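Local coordinates for protein tapirin (PDB 6N2B) that probably binds cellulose through its beta-helical C-terminal domain and so helps an extremely thermophilic bacterium adhere to plant biomass, at residues Leu204-Val209 with Gly244-Ile249; Ser227-Glu232 with Phe415-Arg420; Glu461-Val466 with Gly471-Asn476. All blocks are in the same frame, centred on the assembly; numbering follows the deposited sequence.

Interaction 1. Residues Leu204-Val209 with Gly244-Ile249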
loop_
_atom_site.group_PDB
_atom_site.type_symbol
_atom_site.label_atom_id
_atom_site.label_comp_id
_atom_site.label_asym_id
_atom_site.label_seq_id
_atom_site.Cartn_x
_atom_site.Cartn_y
_atom_site.Cartn_z
ATOM N N LEU A 204 13.625 1.469 -7.034
ATOM C CA LEU A 204 13.591 1.800 -5.613
ATOM C C LEU A 204 13.220 3.261 -5.381
ATOM O O LEU A 204 12.528 3.585 -4.411
ATOM C CB LEU A 204 14.942 1.481 -4.966
ATOM C CG LEU A 204 15.269 2.027 -3.570
ATOM C CD1 LEU A 204 14.673 1.169 -2.460
ATOM C CD2 LEU A 204 16.761 2.094 -3.414
ATOM N N PHE A 205 13.654 4.154 -6.263
ATOM C CA PHE A 205 13.425 5.578 -6.056
ATOM C C PHE A 205 12.029 6.033 -6.453
ATOM O O PHE A 205 11.733 7.231 -6.340
ATOM C CB PHE A 205 14.505 6.374 -6.797
ATOM C CG PHE A 205 15.881 6.066 -6.290
ATOM C CD1 PHE A 205 16.314 6.590 -5.082
ATOM C CD2 PHE A 205 16.698 5.175 -6.957
ATOM C CE1 PHE A 205 17.559 6.272 -4.575
ATOM C CE2 PHE A 205 17.929 4.846 -6.450
ATOM C CZ PHE A 205 18.365 5.403 -5.256
ATOM N N GLU A 206 11.169 5.113 -6.902
ATOM C CA GLU A 206 9.756 5.395 -7.097
ATOM C C GLU A 206 8.951 5.274 -5.803
ATOM O O GLU A 206 7.826 5.775 -5.732
ATOM C CB GLU A 206 9.194 4.467 -8.183
ATOM C CG GLU A 206 7.674 4.148 -8.124
ATOM C CD GLU A 206 6.755 5.374 -8.337
ATOM O OE1 GLU A 206 7.217 6.411 -8.869
ATOM O OE2 GLU A 206 5.564 5.299 -7.947
ATOM N N TYR A 207 9.507 4.692 -4.753
ATOM C CA TYR A 207 8.703 4.364 -3.586
ATOM C C TYR A 207 8.652 5.520 -2.589
ATOM O O TYR A 207 9.670 6.164 -2.303
ATOM C CB TYR A 207 9.213 3.068 -2.952
ATOM C CG TYR A 207 8.752 1.937 -3.834
ATOM C CD1 TYR A 207 9.448 1.604 -5.002
ATOM C CD2 TYR A 207 7.563 1.268 -3.564
ATOM C CE1 TYR A 207 8.999 0.600 -5.839
ATOM C CE2 TYR A 207 7.098 0.265 -4.402
ATOM C CZ TYR A 207 7.813 -0.062 -5.537
ATOM O OH TYR A 207 7.328 -1.056 -6.360
ATOM N N ALA A 208 7.430 5.828 -2.133
ATOM C CA ALA A 208 7.270 6.671 -0.959
ATOM C C ALA A 208 7.609 5.884 0.302
ATOM O O ALA A 208 8.251 6.409 1.228
ATOM C CB ALA A 208 5.849 7.221 -0.903
ATOM N N VAL A 209 7.221 4.614 0.338
ATOM C CA VAL A 209 7.581 3.713 1.422
ATOM C C VAL A 209 8.185 2.465 0.793
ATOM O O VAL A 209 7.502 1.738 0.065
ATOM C CB VAL A 209 6.372 3.352 2.305
ATOM C CG1 VAL A 209 6.781 2.427 3.435
ATOM C CG2 VAL A 209 5.744 4.591 2.869
ATOM N N GLY A 244 -3.411 8.795 -4.695
ATOM C CA GLY A 244 -2.557 8.832 -5.872
ATOM C C GLY A 244 -1.338 7.924 -5.839
ATOM O O GLY A 244 -0.347 8.225 -6.508
ATOM N N VAL A 245 -1.386 6.815 -5.089
ATOM C CA VAL A 245 -0.287 5.857 -5.078
ATOM C C VAL A 245 -0.270 5.080 -6.391
ATOM O O VAL A 245 -1.304 4.588 -6.864
ATOM C CB VAL A 245 -0.414 4.908 -3.874
ATOM C CG1 VAL A 245 0.427 3.647 -4.084
ATOM C CG2 VAL A 245 0.023 5.607 -2.602
ATOM N N ASN A 246 0.911 4.950 -6.982
ATOM C CA ASN A 246 1.027 4.233 -8.247
ATOM C C ASN A 246 0.980 2.719 -8.048
ATOM O O ASN A 246 0.149 2.025 -8.643
ATOM C CB ASN A 246 2.314 4.649 -8.959
ATOM C CG ASN A 246 2.218 6.045 -9.552
ATOM O OD1 ASN A 246 1.163 6.455 -10.037
ATOM N ND2 ASN A 246 3.320 6.782 -9.515
ATOM N N ASN A 247 1.864 2.181 -7.229
ATOM C CA ASN A 247 1.839 0.751 -6.957
ATOM C C ASN A 247 1.888 0.495 -5.454
ATOM O O ASN A 247 2.449 1.288 -4.688
ATOM C CB ASN A 247 3.008 0.018 -7.670
ATOM C CG ASN A 247 3.171 0.446 -9.140
ATOM O OD1 ASN A 247 2.344 0.106 -9.991
ATOM N ND2 ASN A 247 4.243 1.171 -9.438
ATOM N N LEU A 248 1.270 -0.610 -5.035
ATOM C CA LEU A 248 1.424 -1.148 -3.685
ATOM C C LEU A 248 1.784 -2.611 -3.866
ATOM O O LEU A 248 0.904 -3.420 -4.159
ATOM C CB LEU A 248 0.155 -0.995 -2.861
ATOM C CG LEU A 248 0.204 -1.315 -1.358
ATOM C CD1 LEU A 248 -1.023 -0.774 -0.694
ATOM C CD2 LEU A 248 0.307 -2.801 -1.040
ATOM N N ILE A 249 3.051 -2.959 -3.688
ATOM C CA ILE A 249 3.514 -4.338 -3.842
ATOM C C ILE A 249 3.839 -4.915 -2.470
ATOM O O ILE A 249 4.682 -4.379 -1.743
ATOM C CB ILE A 249 4.742 -4.429 -4.755
ATOM C CG1 ILE A 249 4.379 -4.004 -6.179
ATOM C CG2 ILE A 249 5.324 -5.835 -4.677
ATOM C CD1 ILE A 249 5.562 -3.808 -7.073
#
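Glu206 and Asn246 make the one hydrogen bond between 204-209 and 244-249. Asn246 ND2 donates to Glu206 OE2 over 3.1 Å, nearly straight with an N-H...O angle of 164°. The acceptor lies close to the amide plane of Asn246, whereas the donor reaches OE2 from its syn side and 29° out of the carboxylate plane. Glu206 extends CG opposite its own nitrogen (chi1 154°) and then bends at chi2, which carries the carboxylate across to the asparagine. Ser227 OG, on the strand between, also bonds to OE2, and Asn246 OD1 is taken by Lys267, so both ends of the amide are engaged.

The other contact is van der Waals: the Ile249 CD1 methyl meets the hydroxyl oxygen Tyr207 OH at 3.3 Å, the two side chains crossing roughly at right angles. That hydroxyl has its hydrogen-bond partner in Trp201 O.

Replacing Glu206 with an alanine would probably leave the Asn246 amide N-H and the Ser227 hydroxyl without their shared acceptor. With CA atoms 8.5 Å apart at Tyr207 and Asn247, these two segments lie on next-but-one strands of the parallel beta-helix, strand 227-230 between them, and one buried carboxylate oxygen links three successive levels of the coil.

Interaction 2. Residues Ser227-Glu232 with Phe415-Arg420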
loop_
_atom_site.group_PDB
_atom_site.type_symbol
_atom_site.label_atom_id
_atom_site.label_comp_id
_atom_site.label_asym_id
_atom_site.label_seq_id
_atom_site.Cartn_x
_atom_site.Cartn_y
_atom_site.Cartn_z
ATOM N N SER A 227 5.077 5.017 -4.645
ATOM C CA SER A 227 4.615 3.659 -4.484
ATOM C C SER A 227 5.007 3.152 -3.108
ATOM O O SER A 227 5.793 3.771 -2.387
ATOM C CB SER A 227 5.168 2.754 -5.581
ATOM O OG SER A 227 4.799 3.234 -6.854
ATOM N N ILE A 228 4.436 2.004 -2.765
ATOM C CA ILE A 228 4.583 1.372 -1.470
ATOM C C ILE A 228 5.037 -0.051 -1.726
ATOM O O ILE A 228 4.457 -0.744 -2.570
ATOM C CB ILE A 228 3.257 1.381 -0.686
ATOM C CG1 ILE A 228 2.885 2.806 -0.284
ATOM C CG2 ILE A 228 3.313 0.472 0.511
ATOM C CD1 ILE A 228 1.408 3.075 -0.390
ATOM N N TYR A 229 6.083 -0.475 -1.023
ATOM C CA TYR A 229 6.587 -1.837 -1.099
ATOM C C TYR A 229 6.830 -2.347 0.306
ATOM O O TYR A 229 7.341 -1.613 1.158
ATOM C CB TYR A 229 7.914 -1.933 -1.886
ATOM C CG TYR A 229 8.578 -3.289 -1.718
ATOM C CD1 TYR A 229 8.100 -4.399 -2.405
ATOM C CD2 TYR A 229 9.657 -3.469 -0.849
ATOM C CE1 TYR A 229 8.672 -5.638 -2.256
ATOM C CE2 TYR A 229 10.236 -4.709 -0.683
ATOM C CZ TYR A 229 9.739 -5.792 -1.396
ATOM O OH TYR A 229 10.296 -7.047 -1.265
ATOM N N SER A 230 6.514 -3.614 0.527
ATOM C CA SER A 230 6.955 -4.319 1.721
ATOM C C SER A 230 7.364 -5.740 1.378
ATOM O O SER A 230 6.686 -6.426 0.609
ATOM C CB SER A 230 5.870 -4.378 2.788
ATOM O OG SER A 230 5.984 -5.585 3.513
ATOM N N GLY A 231 8.467 -6.182 1.983
ATOM C CA GLY A 231 8.907 -7.560 1.838
ATOM C C GLY A 231 8.183 -8.559 2.718
ATOM O O GLY A 231 8.153 -9.744 2.383
ATOM N N GLU A 232 7.602 -8.112 3.835
ATOM C CA GLU A 232 6.820 -8.970 4.718
ATOM C C GLU A 232 5.399 -8.438 4.892
ATOM O O GLU A 232 4.730 -8.140 3.903
ATOM C CB GLU A 232 7.500 -9.106 6.079
ATOM C CG GLU A 232 8.910 -9.692 6.019
ATOM C CD GLU A 232 8.936 -11.151 5.601
ATOM O OE1 GLU A 232 8.012 -11.914 5.979
ATOM O OE2 GLU A 232 9.894 -11.530 4.895
ATOM N N PHE A 415 10.386 -11.101 -9.528
ATOM C CA PHE A 415 11.402 -10.094 -9.241
ATOM C C PHE A 415 11.886 -10.254 -7.805
ATOM O O PHE A 415 11.079 -10.215 -6.863
ATOM C CB PHE A 415 10.853 -8.690 -9.478
ATOM C CG PHE A 415 11.909 -7.641 -9.544
ATOM C CD1 PHE A 415 12.574 -7.382 -10.728
ATOM C CD2 PHE A 415 12.249 -6.915 -8.417
ATOM C CE1 PHE A 415 13.552 -6.408 -10.788
ATOM C CE2 PHE A 415 13.229 -5.943 -8.473
ATOM C CZ PHE A 415 13.880 -5.688 -9.658
ATOM N N ASP A 416 13.204 -10.448 -7.640
ATOM C CA ASP A 416 13.819 -10.622 -6.321
ATOM C C ASP A 416 14.301 -9.253 -5.831
ATOM O O ASP A 416 15.462 -8.867 -5.987
ATOM C CB ASP A 416 14.941 -11.652 -6.398
ATOM C CG ASP A 416 15.611 -11.906 -5.053
ATOM O OD1 ASP A 416 15.220 -11.276 -4.045
ATOM O OD2 ASP A 416 16.539 -12.747 -5.010
ATOM N N PHE A 417 13.366 -8.511 -5.221
ATOM C CA PHE A 417 13.636 -7.145 -4.775
ATOM C C PHE A 417 14.888 -7.084 -3.916
ATOM O O PHE A 417 15.708 -6.171 -4.062
ATOM C CB PHE A 417 12.439 -6.594 -3.991
ATOM C CG PHE A 417 11.317 -6.085 -4.858
ATOM C CD1 PHE A 417 10.299 -6.940 -5.279
ATOM C CD2 PHE A 417 11.269 -4.753 -5.250
ATOM C CE1 PHE A 417 9.265 -6.483 -6.077
ATOM C CE2 PHE A 417 10.229 -4.285 -6.054
ATOM C CZ PHE A 417 9.229 -5.152 -6.463
ATOM N N ASP A 418 15.058 -8.057 -3.022
ATOM C CA ASP A 418 16.203 -8.039 -2.122
ATOM C C ASP A 418 17.511 -8.165 -2.875
ATOM O O ASP A 418 18.533 -7.636 -2.429
ATOM C CB ASP A 418 16.083 -9.171 -1.117
ATOM C CG ASP A 418 15.592 -8.701 0.206
ATOM O OD1 ASP A 418 16.197 -7.732 0.722
ATOM O OD2 ASP A 418 14.613 -9.292 0.721
ATOM N N SER A 419 17.496 -8.861 -4.011
ATOM C CA SER A 419 18.719 -9.094 -4.762
ATOM C C SER A 419 19.330 -7.805 -5.298
ATOM O O SER A 419 20.510 -7.799 -5.661
ATOM C CB SER A 419 18.436 -10.058 -5.913
ATOM O OG SER A 419 17.642 -9.446 -6.907
ATOM N N ARG A 420 18.568 -6.714 -5.341
ATOM C CA ARG A 420 19.056 -5.484 -5.945
ATOM C C ARG A 420 19.959 -4.667 -5.026
ATOM O O ARG A 420 20.537 -3.670 -5.484
ATOM C CB ARG A 420 17.872 -4.630 -6.400
ATOM C CG ARG A 420 16.833 -5.403 -7.165
ATOM C CD ARG A 420 17.450 -6.179 -8.313
ATOM N NE ARG A 420 18.142 -5.332 -9.286
ATOM C CZ ARG A 420 18.860 -5.805 -10.307
ATOM N NH1 ARG A 420 19.457 -4.979 -11.146
ATOM N NH2 ARG A 420 18.980 -7.118 -10.487
HETATM O O HOH W 1 12.378 -7.151 0.833
#
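Tyr229 and Phe417 stack face to face where the loop 415-420 packs against the coil of strand 227-230 in the parallel beta-helix. Their ring centroids are 4.4 Å apart and the planes are inclined by 25°, so this is an offset stack with a distinct tilt. The overlap is partial: Tyr229 CE1 lies over a Phe417 face, displaced toward the rim, and CD1 of Phe417 is 3.7 Å from that same CE1. The two side chains run past each other in opposite directions, which brings the phenol end of the tyrosine to the root of the phenylalanine. Tyr229 OH consequently lies 3.5 Å from Phe417 CB.

Torsions account for the meeting. Tyr229 has CG anti to its nitrogen (chi1 168°) and projects from strand 227-230 toward the loop. Phe417, at the start of the 3-10 turn 417-420, instead sets CG anti to its carbonyl carbon (chi1 -81°), and its CB also points at the strand.

Phe417 is sandwiched: CD2 of Phe415 sits over the centre of the face opposite Tyr229, 3.6 Å above the plane. Tyr210, on the neighbouring strand 207-211, stacks with Tyr229 and touches Phe417, so the aromatic group continues onto that strand. Asp418 forms a salt bridge with Arg212, a second tie between loop and beta-helix.

The polar rim is bridged by water: one molecule, at the edge of the Tyr229 ring and in its plane, lies 3.0 Å from Tyr229 OH and donates a weak hydrogen bond to Asp418 OD2.

Interaction 3. Residues Glu461-Val466 with Gly471-Asn476. With CA (calcium ion), chain C.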
loop_
_atom_site.group_PDB
_atom_site.type_symbol
_atom_site.label_atom_id
_atom_site.label_comp_id
_atom_site.label_asym_id
_atom_site.label_seq_id
_atom_site.Cartn_x
_atom_site.Cartn_y
_atom_site.Cartn_z
ATOM N N GLU A 461 16.761 13.348 17.817
ATOM C CA GLU A 461 17.945 13.121 16.998
ATOM C C GLU A 461 17.865 13.859 15.670
ATOM O O GLU A 461 18.854 14.445 15.214
ATOM C CB GLU A 461 18.112 11.632 16.771
ATOM C CG GLU A 461 18.380 10.903 18.050
ATOM C CD GLU A 461 18.277 9.420 17.870
ATOM O OE1 GLU A 461 17.612 9.005 16.883
ATOM O OE2 GLU A 461 18.860 8.685 18.707
ATOM N N LEU A 462 16.684 13.853 15.052
ATOM C CA LEU A 462 16.486 14.483 13.751
ATOM C C LEU A 462 16.723 15.991 13.805
ATOM O O LEU A 462 17.367 16.556 12.913
ATOM C CB LEU A 462 15.073 14.174 13.272
ATOM C CG LEU A 462 14.658 14.311 11.826
ATOM C CD1 LEU A 462 15.595 13.526 10.931
ATOM C CD2 LEU A 462 13.235 13.798 11.714
ATOM N N ILE A 463 16.190 16.661 14.827
ATOM C CA ILE A 463 16.442 18.091 15.003
ATOM C C ILE A 463 17.941 18.354 15.176
ATOM O O ILE A 463 18.506 19.267 14.555
ATOM C CB ILE A 463 15.632 18.634 16.199
ATOM C CG1 ILE A 463 14.133 18.539 15.930
ATOM C CG2 ILE A 463 16.005 20.057 16.503
ATOM C CD1 ILE A 463 13.326 18.534 17.192
ATOM N N THR A 464 18.608 17.551 16.014
ATOM C CA THR A 464 20.050 17.699 16.178
ATOM C C THR A 464 20.779 17.502 14.850
ATOM O O THR A 464 21.535 18.378 14.408
ATOM C CB THR A 464 20.574 16.713 17.229
ATOM O OG1 THR A 464 19.952 16.973 18.495
ATOM C CG2 THR A 464 22.080 16.849 17.389
ATOM N N GLU A 465 20.555 16.361 14.194
ATOM C CA GLU A 465 21.318 16.032 12.996
ATOM C C GLU A 465 21.084 17.046 11.882
ATOM O O GLU A 465 22.042 17.554 11.287
ATOM C CB GLU A 465 20.970 14.628 12.514
ATOM C CG GLU A 465 21.746 14.214 11.282
ATOM C CD GLU A 465 23.116 13.683 11.650
ATOM O OE1 GLU A 465 23.344 13.529 12.873
ATOM O OE2 GLU A 465 23.946 13.417 10.739
ATOM N N VAL A 466 19.823 17.359 11.580
ATOM C CA VAL A 466 19.540 18.248 10.454
ATOM C C VAL A 466 20.195 19.616 10.661
ATOM O O VAL A 466 20.890 20.127 9.777
ATOM C CB VAL A 466 18.017 18.366 10.224
ATOM C CG1 VAL A 466 17.695 19.526 9.314
ATOM C CG2 VAL A 466 17.446 17.070 9.624
ATOM N N GLY A 471 22.841 24.189 9.247
ATOM C CA GLY A 471 22.789 25.433 9.987
ATOM C C GLY A 471 21.389 25.935 10.254
ATOM O O GLY A 471 21.232 27.061 10.730
ATOM N N SER A 472 20.371 25.143 9.938
ATOM C CA SER A 472 18.973 25.447 10.233
ATOM C C SER A 472 18.168 24.193 9.929
ATOM O O SER A 472 18.728 23.129 9.633
ATOM C CB SER A 472 18.466 26.647 9.427
ATOM O OG SER A 472 18.487 26.385 8.028
ATOM N N PHE A 473 16.848 24.340 9.962
ATOM C CA PHE A 473 15.919 23.236 9.713
ATOM C C PHE A 473 14.653 23.863 9.142
ATOM O O PHE A 473 13.670 24.092 9.859
ATOM C CB PHE A 473 15.645 22.461 11.010
ATOM C CG PHE A 473 14.939 21.139 10.826
ATOM C CD1 PHE A 473 14.232 20.839 9.662
ATOM C CD2 PHE A 473 14.961 20.197 11.840
ATOM C CE1 PHE A 473 13.575 19.624 9.516
ATOM C CE2 PHE A 473 14.310 18.970 11.698
ATOM C CZ PHE A 473 13.626 18.683 10.541
ATOM N N PRO A 474 14.663 24.224 7.855
ATOM C CA PRO A 474 13.508 24.934 7.293
ATOM C C PRO A 474 12.349 23.979 7.103
ATOM O O PRO A 474 12.534 22.786 6.849
ATOM C CB PRO A 474 14.023 25.468 5.950
ATOM C CG PRO A 474 15.122 24.527 5.555
ATOM C CD PRO A 474 15.683 23.920 6.827
ATOM N N SER A 475 11.139 24.515 7.248
ATOM C CA SER A 475 9.962 23.661 7.195
ATOM C C SER A 475 9.802 22.990 5.839
ATOM O O SER A 475 9.184 21.922 5.757
ATOM C CB SER A 475 8.719 24.478 7.534
ATOM O OG SER A 475 8.419 25.398 6.496
ATOM N N ASN A 476 10.375 23.564 4.782
ATOM C CA ASN A 476 10.222 23.040 3.431
ATOM C C ASN A 476 11.267 21.978 3.065
ATOM O O ASN A 476 11.302 21.545 1.908
ATOM C CB ASN A 476 10.236 24.200 2.407
ATOM C CG ASN A 476 11.654 24.747 2.104
ATOM O OD1 ASN A 476 12.637 24.405 2.766
ATOM N ND2 ASN A 476 11.749 25.600 1.085
HETATM CA CA CA C . 25.642 12.601 13.024
#
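The chain leaves helix 459-470 at Gly471, whose positive phi of 65° turns it off the helix direction, and the following residues run across the side of the helix, bringing Val466 CA and Phe473 CA to 6.2 Å. Phe473 carries the contact. Its CG is anti to its own nitrogen (chi1 -168°), which lays the ring against the helix side.

Val466 supplies the main partner. Its CG1 methyl stands over one ring face in a CH-pi contact, 3.7 Å from the Phe473 centroid and 18° off the normal. It lies somewhat toward the CG side of the ring, with Val466 CG1 to Phe473 CG the shortest approach at 3.5 Å. One helical turn earlier, Ile463 meets the edge instead: its CA is 4.0 Å from Phe473 CE2, near the ring plane. Face and edge are thus held by residues three apart in the helix, and no hydrogen bond joins the segments; the association is apolar.

Glu465, next to Val466, points to another side of the helix, where OE1 binds calcium at 2.5 Å while OE2 accepts a hydrogen bond from Ser438 OG. Asp429 OD1 and the carbonyl oxygens of Val431, Ala433 and Leu436 also bind the ion. One helix face therefore packs against the segment that follows it while another supplies a carboxylate to a calcium site completed by an aspartate and main-chain carbonyl oxygens.

Interactions 1 and 2 are neighbours, with centres 11 Å apart, and their segments alternate along the chain. They meet in one run of parallel strands: interaction 1 uses 207-211 and 240-250, interaction 2 uses 227-230 between them. Interaction 1 thus joins coils two apart, across the one between, whereas interaction 2 attaches a loop that follows the coils from 234 to 396 and precedes the later strands, of which 510-513 pairs with 207-211. Interaction 3 comes last, on helix 459-470 by the calcium site, local in sequence and touching neither of the others, its nearest atoms about 14 Å and 19 Å from interactions 1 and 2. Two contacts tie the solenoid's middle together; the third sits apart.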